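Local coordinates for UDP-galactopyranose mutase (Deinococcus radiodurans, PDB 3HDQ), which probably catalyses the interconversion of UDP-galactopyranose and UDP-galactofuranose, using a bound flavin-adenine dinucleotide cofactor, at residues A[33-37]-A[255-259]; A[43-47]-A[97-101]; A[112-116]-A[173-177]. All blocks are in the same frame, centred on the assembly; numbering follows the deposited sequence.

Contact 1. Residues A[33-37]-A[255-259]; sequences LIVGA and MIYTG. With FAD (flavin-adenine dinucleotide), chain L.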
loop_
_atom_site.group_PDB
_atom_site.type_symbol
_atom_site.label_atom_id
_atom_site.label_comp_id
_atom_site.label_asym_id
_atom_site.label_seq_id
_atom_site.Cartn_x
_atom_site.Cartn_y
_atom_site.Cartn_z
ATOM N N LEU A 33 4.713 10.927 -20.371
ATOM C CA LEU A 33 3.715 10.001 -19.866
ATOM C C LEU A 33 4.415 8.645 -19.839
ATOM O O LEU A 33 4.928 8.185 -20.865
ATOM C CB LEU A 33 2.505 9.960 -20.797
ATOM C CG LEU A 33 1.503 8.812 -20.681
ATOM C CD1 LEU A 33 0.917 8.772 -19.296
ATOM C CD2 LEU A 33 0.393 8.984 -21.721
ATOM N N ILE A 34 4.479 8.028 -18.666
ATOM C CA ILE A 34 5.118 6.726 -18.533
ATOM C C ILE A 34 4.078 5.642 -18.252
ATOM O O ILE A 34 3.349 5.701 -17.265
ATOM C CB ILE A 34 6.179 6.745 -17.435
ATOM C CG1 ILE A 34 7.231 7.808 -17.745
ATOM C CG2 ILE A 34 6.844 5.402 -17.313
ATOM C CD1 ILE A 34 8.414 7.774 -16.781
ATOM N N VAL A 35 3.998 4.668 -19.150
ATOM C CA VAL A 35 3.000 3.604 -19.049
ATOM C C VAL A 35 3.594 2.374 -18.371
ATOM O O VAL A 35 4.482 1.713 -18.924
ATOM C CB VAL A 35 2.441 3.217 -20.435
ATOM C CG1 VAL A 35 1.174 2.375 -20.284
ATOM C CG2 VAL A 35 2.160 4.472 -21.274
ATOM N N GLY A 36 3.106 2.089 -17.165
ATOM C CA GLY A 36 3.601 0.990 -16.349
ATOM C C GLY A 36 4.497 1.462 -15.215
ATOM O O GLY A 36 5.426 2.233 -15.447
ATOM N N ALA A 37 4.225 1.001 -13.997
ATOM C CA ALA A 37 5.004 1.397 -12.823
ATOM C C ALA A 37 5.839 0.244 -12.236
ATOM O O ALA A 37 6.074 0.182 -11.024
ATOM C CB ALA A 37 4.097 1.988 -11.762
ATOM N N MET A 255 6.259 9.731 -24.679
ATOM C CA MET A 255 5.742 8.541 -24.012
ATOM C C MET A 255 6.822 7.479 -23.817
ATOM O O MET A 255 7.633 7.213 -24.717
ATOM C CB MET A 255 4.545 7.931 -24.765
ATOM C CG MET A 255 4.048 6.647 -24.111
ATOM S SD MET A 255 2.702 5.750 -24.916
ATOM C CE MET A 255 1.320 6.820 -24.532
ATOM N N ILE A 256 6.831 6.895 -22.622
ATOM C CA ILE A 256 7.645 5.726 -22.331
ATOM C C ILE A 256 6.679 4.577 -22.072
ATOM O O ILE A 256 5.886 4.639 -21.145
ATOM C CB ILE A 256 8.587 5.979 -21.131
ATOM C CG1 ILE A 256 9.612 7.054 -21.508
ATOM C CG2 ILE A 256 9.312 4.694 -20.715
ATOM C CD1 ILE A 256 10.663 7.304 -20.478
ATOM N N TYR A 257 6.723 3.553 -22.924
ATOM C CA TYR A 257 5.784 2.436 -22.845
ATOM C C TYR A 257 6.493 1.162 -22.359
ATOM O O TYR A 257 7.561 0.807 -22.868
ATOM C CB TYR A 257 5.086 2.215 -24.209
ATOM C CG TYR A 257 4.075 1.079 -24.231
ATOM C CD1 TYR A 257 2.782 1.261 -23.764
ATOM C CD2 TYR A 257 4.421 -0.178 -24.719
ATOM C CE1 TYR A 257 1.862 0.217 -23.771
ATOM C CE2 TYR A 257 3.520 -1.214 -24.745
ATOM C CZ TYR A 257 2.242 -1.022 -24.265
ATOM O OH TYR A 257 1.337 -2.073 -24.292
ATOM N N THR A 258 5.907 0.493 -21.366
ATOM C CA THR A 258 6.513 -0.710 -20.784
ATOM C C THR A 258 5.540 -1.899 -20.789
ATOM O O THR A 258 5.796 -2.932 -20.177
ATOM C CB THR A 258 7.078 -0.462 -19.355
ATOM O OG1 THR A 258 6.015 -0.369 -18.394
ATOM C CG2 THR A 258 7.926 0.820 -19.316
ATOM N N GLY A 259 4.423 -1.747 -21.491
ATOM C CA GLY A 259 3.479 -2.837 -21.669
ATOM C C GLY A 259 3.890 -3.744 -22.820
ATOM O O GLY A 259 4.943 -3.544 -23.426
HETATM P PA FAD L . 6.325 -5.188 -15.372
HETATM O O1A FAD L . 6.513 -5.504 -14.007
HETATM O O2A FAD L . 5.574 -6.205 -15.984
HETATM O O5B FAD L . 5.548 -3.851 -15.405
HETATM C C5B FAD L . 4.948 -3.316 -16.524
HETATM C C4B FAD L . 3.718 -2.606 -16.064
HETATM O O4B FAD L . 3.071 -2.031 -17.141
HETATM C C3B FAD L . 2.751 -3.609 -15.484
HETATM O O3B FAD L . 2.504 -3.402 -14.133
HETATM C C2B FAD L . 1.499 -3.415 -16.271
HETATM O O2B FAD L . 0.415 -3.426 -15.425
HETATM C C1B FAD L . 1.712 -2.080 -16.921
HETATM N N9A FAD L . 0.909 -1.938 -18.132
HETATM C C8A FAD L . 0.869 -2.730 -19.209
HETATM N N7A FAD L . 0.007 -2.262 -20.075
HETATM C C5A FAD L . -0.528 -1.160 -19.575
HETATM C C6A FAD L . -1.473 -0.268 -20.030
HETATM N N6A FAD L . -1.911 -0.333 -21.241
HETATM N N1A FAD L . -1.832 0.792 -19.277
HETATM C C2A FAD L . -1.275 0.973 -18.063
HETATM N N3A FAD L . -0.349 0.099 -17.617
HETATM C C4A FAD L . 0.015 -0.955 -18.344
HETATM N N1 FAD L . 13.281 -11.315 -11.626
HETATM C C2 FAD L . 14.358 -11.443 -10.843
HETATM O O2 FAD L . 15.315 -10.742 -10.981
HETATM N N3 FAD L . 14.337 -12.377 -9.886
HETATM C C4 FAD L . 13.250 -13.167 -9.716
HETATM O O4 FAD L . 13.217 -13.998 -8.873
HETATM C C4X FAD L . 12.184 -13.028 -10.527
HETATM N N5 FAD L . 11.115 -13.832 -10.359
HETATM C C5X FAD L . 10.046 -13.691 -11.168
HETATM C C6 FAD L . 8.956 -14.506 -10.980
HETATM C C7 FAD L . 7.865 -14.370 -11.791
HETATM C C7M FAD L . 6.692 -15.242 -11.607
HETATM C C8 FAD L . 7.853 -13.422 -12.772
HETATM C C8M FAD L . 6.648 -13.324 -13.631
HETATM C C9 FAD L . 8.945 -12.599 -12.954
HETATM C C9A FAD L . 10.055 -12.731 -12.157
HETATM N N10 FAD L . 11.142 -11.921 -12.314
HETATM C C10 FAD L . 12.200 -12.089 -11.494
HETATM C "C1'" FAD L . 11.243 -10.956 -13.437
HETATM C "C2'" FAD L . 10.684 -9.590 -13.111
HETATM O "O2'" FAD L . 9.339 -9.778 -12.850
HETATM C "C3'" FAD L . 10.810 -8.597 -14.262
HETATM O "O3'" FAD L . 12.085 -8.278 -14.606
HETATM C "C4'" FAD L . 10.367 -7.246 -13.833
HETATM O "O4'" FAD L . 9.414 -7.484 -12.843
HETATM C "C5'" FAD L . 9.828 -6.533 -15.037
HETATM O "O5'" FAD L . 9.776 -5.158 -14.935
HETATM P P FAD L . 8.993 -4.362 -16.012
HETATM O O1P FAD L . 8.859 -3.023 -15.592
HETATM O O2P FAD L . 9.762 -4.408 -17.198
HETATM O O3P FAD L . 7.620 -5.066 -16.237
#
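Strands 30-35 and 252-257 run side by side in the parallel sheet of the FAD-binding Rossmann-type domain, and V35 pairs with Y257 where both strands end at the cofactor. Two nearly straight bonds join them: I256 N donates to L33 O at 2.9 Å, and V35 N to I256 O at 2.7 Å. Beyond these the strands part, and V35 O is taken over by T258, whose OG1 donates to it at 2.6 Å, in the carbonyl plane and on a lone pair, while T258 N adds a weak bond. With chi1 at 75°, OG1 of T258 sits between its own N and C, which turns the hydroxyl back onto the neighbouring strand. The same OG1 lies close to G36 CA; a side chain at G36 would run into it, and the positive phi of 104° also suits a residue without CB. That bare CA lets the adenosine ribose in, with G36 CA 3.2 Å from FAD O4B. V35 splits its branches: CG1 lies 3.5 Å from FAD N1A of the adenine, whereas CG2 faces the sulfur of M255, with V35 CG2 to M255 SD 3.9 Å. L33 and M255 lie alongside each other on this face, touching through CD2 and CE. I34 and I256 lie alongside on the reverse face, I34 CG1 being 4.1 Å from I256 CB. There helix 39-50 covers them, A45 on I34 and L48 on I256, while strand 55-58 continues the sheet beyond 30-35.

Contact 2. Residues A[43-47]-A[97-101]; sequences VLAER and YLSRF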
loop_
_atom_site.group_PDB
_atom_site.type_symbol
_atom_site.label_atom_id
_atom_site.label_comp_id
_atom_site.label_asym_id
_atom_site.label_seq_id
_atom_site.Cartn_x
_atom_site.Cartn_y
_atom_site.Cartn_z
ATOM N N VAL A 43 12.012 3.424 -12.714
ATOM C CA VAL A 43 13.394 3.873 -12.780
ATOM C C VAL A 43 13.477 5.086 -13.696
ATOM O O VAL A 43 14.145 6.063 -13.379
ATOM C CB VAL A 43 14.342 2.774 -13.289
ATOM C CG1 VAL A 43 15.717 3.373 -13.621
ATOM C CG2 VAL A 43 14.488 1.676 -12.254
ATOM N N LEU A 44 12.787 5.029 -14.831
ATOM C CA LEU A 44 12.771 6.174 -15.742
ATOM C C LEU A 44 11.986 7.366 -15.160
ATOM O O LEU A 44 12.352 8.526 -15.360
ATOM C CB LEU A 44 12.266 5.767 -17.125
ATOM C CG LEU A 44 13.359 5.135 -17.997
ATOM C CD1 LEU A 44 12.785 4.193 -19.048
ATOM C CD2 LEU A 44 14.219 6.234 -18.652
ATOM N N ALA A 45 10.935 7.080 -14.404
ATOM C CA ALA A 45 10.211 8.155 -13.737
ATOM C C ALA A 45 11.122 8.854 -12.732
ATOM O O ALA A 45 11.137 10.080 -12.640
ATOM C CB ALA A 45 8.960 7.629 -13.060
ATOM N N GLU A 46 11.894 8.073 -11.986
ATOM C CA GLU A 46 12.784 8.645 -10.973
ATOM C C GLU A 46 13.910 9.476 -11.595
ATOM O O GLU A 46 14.172 10.600 -11.160
ATOM C CB GLU A 46 13.360 7.545 -10.066
ATOM C CG GLU A 46 14.201 8.069 -8.902
ATOM C CD GLU A 46 15.651 8.323 -9.287
ATOM O OE1 GLU A 46 16.213 7.540 -10.085
ATOM O OE2 GLU A 46 16.235 9.304 -8.787
ATOM N N ARG A 47 14.576 8.907 -12.602
ATOM C CA ARG A 47 15.663 9.593 -13.295
ATOM C C ARG A 47 15.186 10.879 -13.970
ATOM O O ARG A 47 15.778 11.928 -13.779
ATOM C CB ARG A 47 16.320 8.676 -14.327
ATOM C CG ARG A 47 17.075 7.492 -13.720
ATOM C CD ARG A 47 18.393 7.928 -13.068
ATOM N NE ARG A 47 18.162 8.625 -11.808
ATOM C CZ ARG A 47 18.971 9.548 -11.301
ATOM N NH1 ARG A 47 18.674 10.133 -10.146
ATOM N NH2 ARG A 47 20.068 9.893 -11.959
ATOM N N TYR A 97 22.484 1.874 -7.288
ATOM C CA TYR A 97 21.335 2.693 -7.635
ATOM C C TYR A 97 20.134 2.360 -6.743
ATOM O O TYR A 97 19.569 3.231 -6.082
ATOM C CB TYR A 97 20.981 2.508 -9.102
ATOM C CG TYR A 97 19.671 3.139 -9.457
ATOM C CD1 TYR A 97 19.579 4.505 -9.669
ATOM C CD2 TYR A 97 18.520 2.373 -9.557
ATOM C CE1 TYR A 97 18.381 5.092 -9.972
ATOM C CE2 TYR A 97 17.320 2.949 -9.863
ATOM C CZ TYR A 97 17.251 4.315 -10.071
ATOM O OH TYR A 97 16.040 4.902 -10.376
ATOM N N LEU A 98 19.774 1.085 -6.706
ATOM C CA LEU A 98 18.675 0.616 -5.876
ATOM C C LEU A 98 18.895 0.896 -4.385
ATOM O O LEU A 98 17.936 1.074 -3.636
ATOM C CB LEU A 98 18.457 -0.878 -6.103
ATOM C CG LEU A 98 17.265 -1.300 -6.958
ATOM C CD1 LEU A 98 16.757 -0.179 -7.853
ATOM C CD2 LEU A 98 17.599 -2.548 -7.756
ATOM N N SER A 99 20.156 0.929 -3.965
ATOM C CA SER A 99 20.499 1.167 -2.567
ATOM C C SER A 99 20.109 2.571 -2.134
ATOM O O SER A 99 19.998 2.847 -0.936
ATOM C CB SER A 99 21.999 0.940 -2.327
ATOM O OG SER A 99 22.295 -0.450 -2.289
ATOM N N ARG A 100 19.910 3.457 -3.109
ATOM C CA ARG A 100 19.404 4.793 -2.811
ATOM C C ARG A 100 17.977 4.733 -2.244
ATOM O O ARG A 100 17.537 5.662 -1.579
ATOM C CB ARG A 100 19.429 5.692 -4.058
ATOM C CG ARG A 100 20.774 5.756 -4.813
ATOM C CD ARG A 100 20.647 6.681 -6.032
ATOM N NE ARG A 100 19.993 7.935 -5.650
ATOM C CZ ARG A 100 19.155 8.629 -6.418
ATOM N NH1 ARG A 100 18.846 8.209 -7.636
ATOM N NH2 ARG A 100 18.612 9.749 -5.960
ATOM N N PHE A 101 17.264 3.634 -2.495
ATOM C CA PHE A 101 15.834 3.565 -2.189
ATOM C C PHE A 101 15.425 2.489 -1.175
ATOM O O PHE A 101 14.245 2.335 -0.866
ATOM C CB PHE A 101 15.042 3.409 -3.490
ATOM C CG PHE A 101 15.463 4.385 -4.557
ATOM C CD1 PHE A 101 16.293 3.986 -5.593
ATOM C CD2 PHE A 101 15.065 5.714 -4.490
ATOM C CE1 PHE A 101 16.704 4.891 -6.559
ATOM C CE2 PHE A 101 15.468 6.627 -5.455
ATOM C CZ PHE A 101 16.286 6.219 -6.494
#
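E46 and Y97 reach for each other with extended first torsions: CG of E46 lies anti to its N (chi1 -175°) and the ring of Y97 does likewise (chi1 170°), while a bend at chi2 of E46 turns its carboxylate across the gap between helices 39-50 and 92-99. Y97 OH donates to E46 OE1 at 2.7 Å, on the anti side of that oxygen. R47, one residue on, grips the same carboxylate side-on, its NE 2.8 Å from E46 OE1 and its NH1 2.9 Å from E46 OE2, both on the syn side. R100 comes from above the carboxylate plane, and its NH1 makes a salt bridge to E46 OE2 at 3.1 Å. V43 packs beside the phenol, V43 CG2 being 3.9 Å from Y97 CE2, and F101 packs on the acid obliquely, its CZ 3.6 Å from E46 CD. Each carboxylate oxygen thus accepts two bonds, so the buried acid is held against rotation. The NH1 atoms of R47 and R100 approach to 3.2 Å without bonding, a closeness that the shared E46 charge between them probably makes tolerable, and the surrounding positive charge would be expected to keep E46 ionised.

Contact 3. Residues A[112-116]-A[173-177]; sequences LASVD and NKFFR. With GDU (galactose-uridine-5'-diphosphate), chain K.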
loop_
_atom_site.group_PDB
_atom_site.type_symbol
_atom_site.label_atom_id
_atom_site.label_comp_id
_atom_site.label_asym_id
_atom_site.label_seq_id
_atom_site.Cartn_x
_atom_site.Cartn_y
_atom_site.Cartn_z
ATOM N N LEU A 112 15.204 -26.498 -4.463
ATOM C CA LEU A 112 15.298 -27.944 -4.508
ATOM C C LEU A 112 14.323 -28.479 -5.550
ATOM O O LEU A 112 13.194 -28.005 -5.651
ATOM C CB LEU A 112 14.994 -28.538 -3.134
ATOM C CG LEU A 112 16.093 -29.021 -2.179
ATOM C CD1 LEU A 112 17.435 -28.371 -2.416
ATOM C CD2 LEU A 112 15.645 -28.810 -0.729
ATOM N N ALA A 113 14.759 -29.453 -6.340
ATOM C CA ALA A 113 13.867 -30.072 -7.314
ATOM C C ALA A 113 13.389 -31.423 -6.808
ATOM O O ALA A 113 14.180 -32.220 -6.309
ATOM C CB ALA A 113 14.561 -30.222 -8.664
ATOM N N SER A 114 12.091 -31.668 -6.934
ATOM C CA SER A 114 11.507 -32.936 -6.531
ATOM C C SER A 114 11.603 -33.942 -7.675
ATOM O O SER A 114 10.904 -33.838 -8.685
ATOM C CB SER A 114 10.060 -32.737 -6.095
ATOM O OG SER A 114 9.462 -33.972 -5.763
ATOM N N VAL A 115 12.492 -34.912 -7.510
ATOM C CA VAL A 115 12.799 -35.878 -8.555
ATOM C C VAL A 115 13.029 -37.217 -7.882
ATOM O O VAL A 115 13.781 -37.300 -6.908
ATOM C CB VAL A 115 14.086 -35.463 -9.301
ATOM C CG1 VAL A 115 14.673 -36.635 -10.079
ATOM C CG2 VAL A 115 13.811 -34.274 -10.219
ATOM N N ASP A 116 12.376 -38.261 -8.379
ATOM C CA ASP A 116 12.485 -39.580 -7.760
ATOM C C ASP A 116 12.198 -39.522 -6.254
ATOM O O ASP A 116 12.854 -40.195 -5.465
ATOM C CB ASP A 116 13.885 -40.182 -7.997
ATOM C CG ASP A 116 14.139 -40.561 -9.456
ATOM O OD1 ASP A 116 13.195 -40.478 -10.267
ATOM O OD2 ASP A 116 15.286 -40.944 -9.782
ATOM N N ASN A 173 15.872 -35.486 -19.037
ATOM C CA ASN A 173 14.494 -35.945 -18.871
ATOM C C ASN A 173 14.012 -35.752 -17.436
ATOM O O ASN A 173 12.818 -35.552 -17.193
ATOM C CB ASN A 173 14.335 -37.418 -19.250
ATOM C CG ASN A 173 14.544 -37.681 -20.740
ATOM O OD1 ASN A 173 14.407 -36.792 -21.580
ATOM N ND2 ASN A 173 14.873 -38.920 -21.064
ATOM N N LYS A 174 14.947 -35.809 -16.491
ATOM C CA LYS A 174 14.589 -35.771 -15.079
ATOM C C LYS A 174 14.389 -34.372 -14.496
ATOM O O LYS A 174 13.541 -34.190 -13.626
ATOM C CB LYS A 174 15.583 -36.590 -14.246
ATOM C CG LYS A 174 15.073 -37.992 -14.005
ATOM C CD LYS A 174 16.155 -38.990 -13.674
ATOM C CE LYS A 174 15.532 -40.390 -13.572
ATOM N NZ LYS A 174 16.476 -41.465 -13.998
ATOM N N PHE A 175 15.151 -33.397 -14.990
ATOM C CA PHE A 175 15.114 -32.041 -14.444
ATOM C C PHE A 175 14.533 -30.980 -15.400
ATOM O O PHE A 175 13.926 -30.011 -14.948
ATOM C CB PHE A 175 16.516 -31.614 -13.973
ATOM C CG PHE A 175 17.007 -32.369 -12.763
ATOM C CD1 PHE A 175 17.614 -33.606 -12.898
ATOM C CD2 PHE A 175 16.856 -31.838 -11.489
ATOM C CE1 PHE A 175 18.051 -34.303 -11.786
ATOM C CE2 PHE A 175 17.294 -32.536 -10.374
ATOM C CZ PHE A 175 17.886 -33.768 -10.522
ATOM N N PHE A 176 14.720 -31.156 -16.711
ATOM C CA PHE A 176 14.360 -30.106 -17.671
ATOM C C PHE A 176 13.151 -30.355 -18.575
ATOM O O PHE A 176 12.293 -29.475 -18.706
ATOM C CB PHE A 176 15.568 -29.707 -18.518
ATOM C CG PHE A 176 16.580 -28.923 -17.759
ATOM C CD1 PHE A 176 16.496 -27.546 -17.698
ATOM C CD2 PHE A 176 17.595 -29.566 -17.074
ATOM C CE1 PHE A 176 17.422 -26.825 -16.989
ATOM C CE2 PHE A 176 18.522 -28.850 -16.357
ATOM C CZ PHE A 176 18.437 -27.481 -16.312
ATOM N N ARG A 177 13.086 -31.526 -19.204
ATOM C CA ARG A 177 12.031 -31.779 -20.179
ATOM C C ARG A 177 10.638 -31.550 -19.607
ATOM O O ARG A 177 9.872 -30.743 -20.139
ATOM C CB ARG A 177 12.124 -33.182 -20.773
ATOM C CG ARG A 177 11.153 -33.387 -21.940
ATOM C CD ARG A 177 11.268 -34.762 -22.564
ATOM N NE ARG A 177 11.114 -35.817 -21.566
ATOM C CZ ARG A 177 10.728 -37.059 -21.847
ATOM N NH1 ARG A 177 10.443 -37.401 -23.102
ATOM N NH2 ARG A 177 10.612 -37.956 -20.874
HETATM N N1 GDU K . 14.057 -25.128 -15.855
HETATM C C2 GDU K . 13.790 -26.330 -15.638
HETATM N N3 GDU K . 13.708 -27.091 -14.632
HETATM C C4 GDU K . 13.959 -26.459 -13.472
HETATM C C5 GDU K . 14.294 -25.017 -13.528
HETATM C C6 GDU K . 14.322 -24.405 -14.729
HETATM O O2 GDU K . 13.489 -27.026 -16.839
HETATM O O4 GDU K . 13.886 -27.051 -12.397
HETATM C C1D GDU K . 14.044 -24.515 -17.153
HETATM C C2D GDU K . 12.684 -24.075 -17.744
HETATM O O2D GDU K . 12.684 -24.064 -19.166
HETATM C C3D GDU K . 12.563 -22.684 -17.156
HETATM C C4D GDU K . 13.978 -22.185 -17.440
HETATM O O4D GDU K . 14.834 -23.313 -17.234
HETATM O O3D GDU K . 11.546 -21.932 -17.813
HETATM C C5D GDU K . 14.376 -20.872 -16.782
HETATM O O5D GDU K . 14.324 -21.160 -15.373
HETATM P PA GDU K . 13.951 -20.052 -14.287
HETATM O O1A GDU K . 14.304 -20.591 -12.944
HETATM O O2A GDU K . 14.768 -18.858 -14.558
HETATM O O3A GDU K . 12.385 -19.783 -14.284
HETATM P PB GDU K . 11.754 -18.405 -13.826
HETATM O O1B GDU K . 10.310 -18.662 -14.044
HETATM O O2B GDU K . 12.108 -17.204 -14.623
HETATM O O3B GDU K . 11.929 -18.105 -12.258
HETATM C "C1'" GDU K . 11.819 -16.910 -11.460
HETATM C "C2'" GDU K . 13.160 -16.148 -11.511
HETATM C "C3'" GDU K . 14.256 -17.200 -11.219
HETATM C "C4'" GDU K . 14.108 -17.636 -9.730
HETATM C "C5'" GDU K . 12.641 -18.088 -9.490
HETATM C "C6'" GDU K . 12.285 -18.273 -7.987
HETATM O "O2'" GDU K . 13.333 -15.459 -12.763
HETATM O "O3'" GDU K . 15.550 -16.623 -11.508
HETATM O "O4'" GDU K . 14.458 -16.509 -8.899
HETATM O "O5'" GDU K . 11.557 -17.332 -10.099
HETATM O "O6'" GDU K . 12.340 -19.658 -7.568
#
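F175 meets A113 and V115 where helix 159-184 packs against strand 111-115 of the mixed sheet, beside the uridine end of the substrate site. The axes of 112-115 and 173-177 lie at 123° between their N-to-C directions, and a wider pi-type turn runs through 173-177. From CB the F175 side chain leaves with CG anti to its own carbonyl carbon (chi1 -69°), which swings the ring over to the strand. CD2 then comes to 4.0 Å from A113 CB, and CE2, one atom further, meets both A113 CB and V115 CG2. At the tip, CZ of F175 lies 4.1 Å from V115 CG2. This methyl stands over one face of the ring, a CH-pi contact with V115 CG2 only 18° off the ring normal, and the two side chains cross at about a right angle. I122 of strand 118-122, I124 and T128 also pack on F175, so the ring is packed between the sheet and helix 126-133. An alanine at F175 is likely to leave V115 CG2 without its aromatic face and open a gap beside A113, letting this turn of the helix shift. The turn matters because the backbone of F175 recognises the base: GDU N3 donates to F175 O at 2.9 Å. The ring of F176, the next residue, also reaches the uracil, obliquely, with F176 CD1 3.2 Å from GDU O2. Further out, K174 lies across V115 and D116, but its ammonium has D170 as salt-bridge partner, and D116 OD2 remains 4.4 Å from K174 NZ, beyond a salt bridge. The carbonyl oxygen of K174 takes a hydrogen bond from N299 ND2, and V115 CG2 rests 3.4 Å from that same K174 O.

How the contacts relate
Contacts 1 and 2 belong to the same FAD-binding half of the chain, with centres 16 Å apart, and they touch directly: strand 30-35 leads into helix 39-50, and I256 CG2 packs 3.9 Å from L44 CD1. Contact 3 lies on the opposite side of the chain's centre, about 39 Å from contact 1 and 38 Å from contact 2 between centres, in the region of the mixed sheet and helix 159-184. Along the sequence, contact 2 closes before contact 3 opens, and both are nested inside the long loop that contact 1 closes. The two sides of the fold hold different ligands at these far-apart points, contact 1 the adenosine part of FAD and contact 3 the uracil of the substrate.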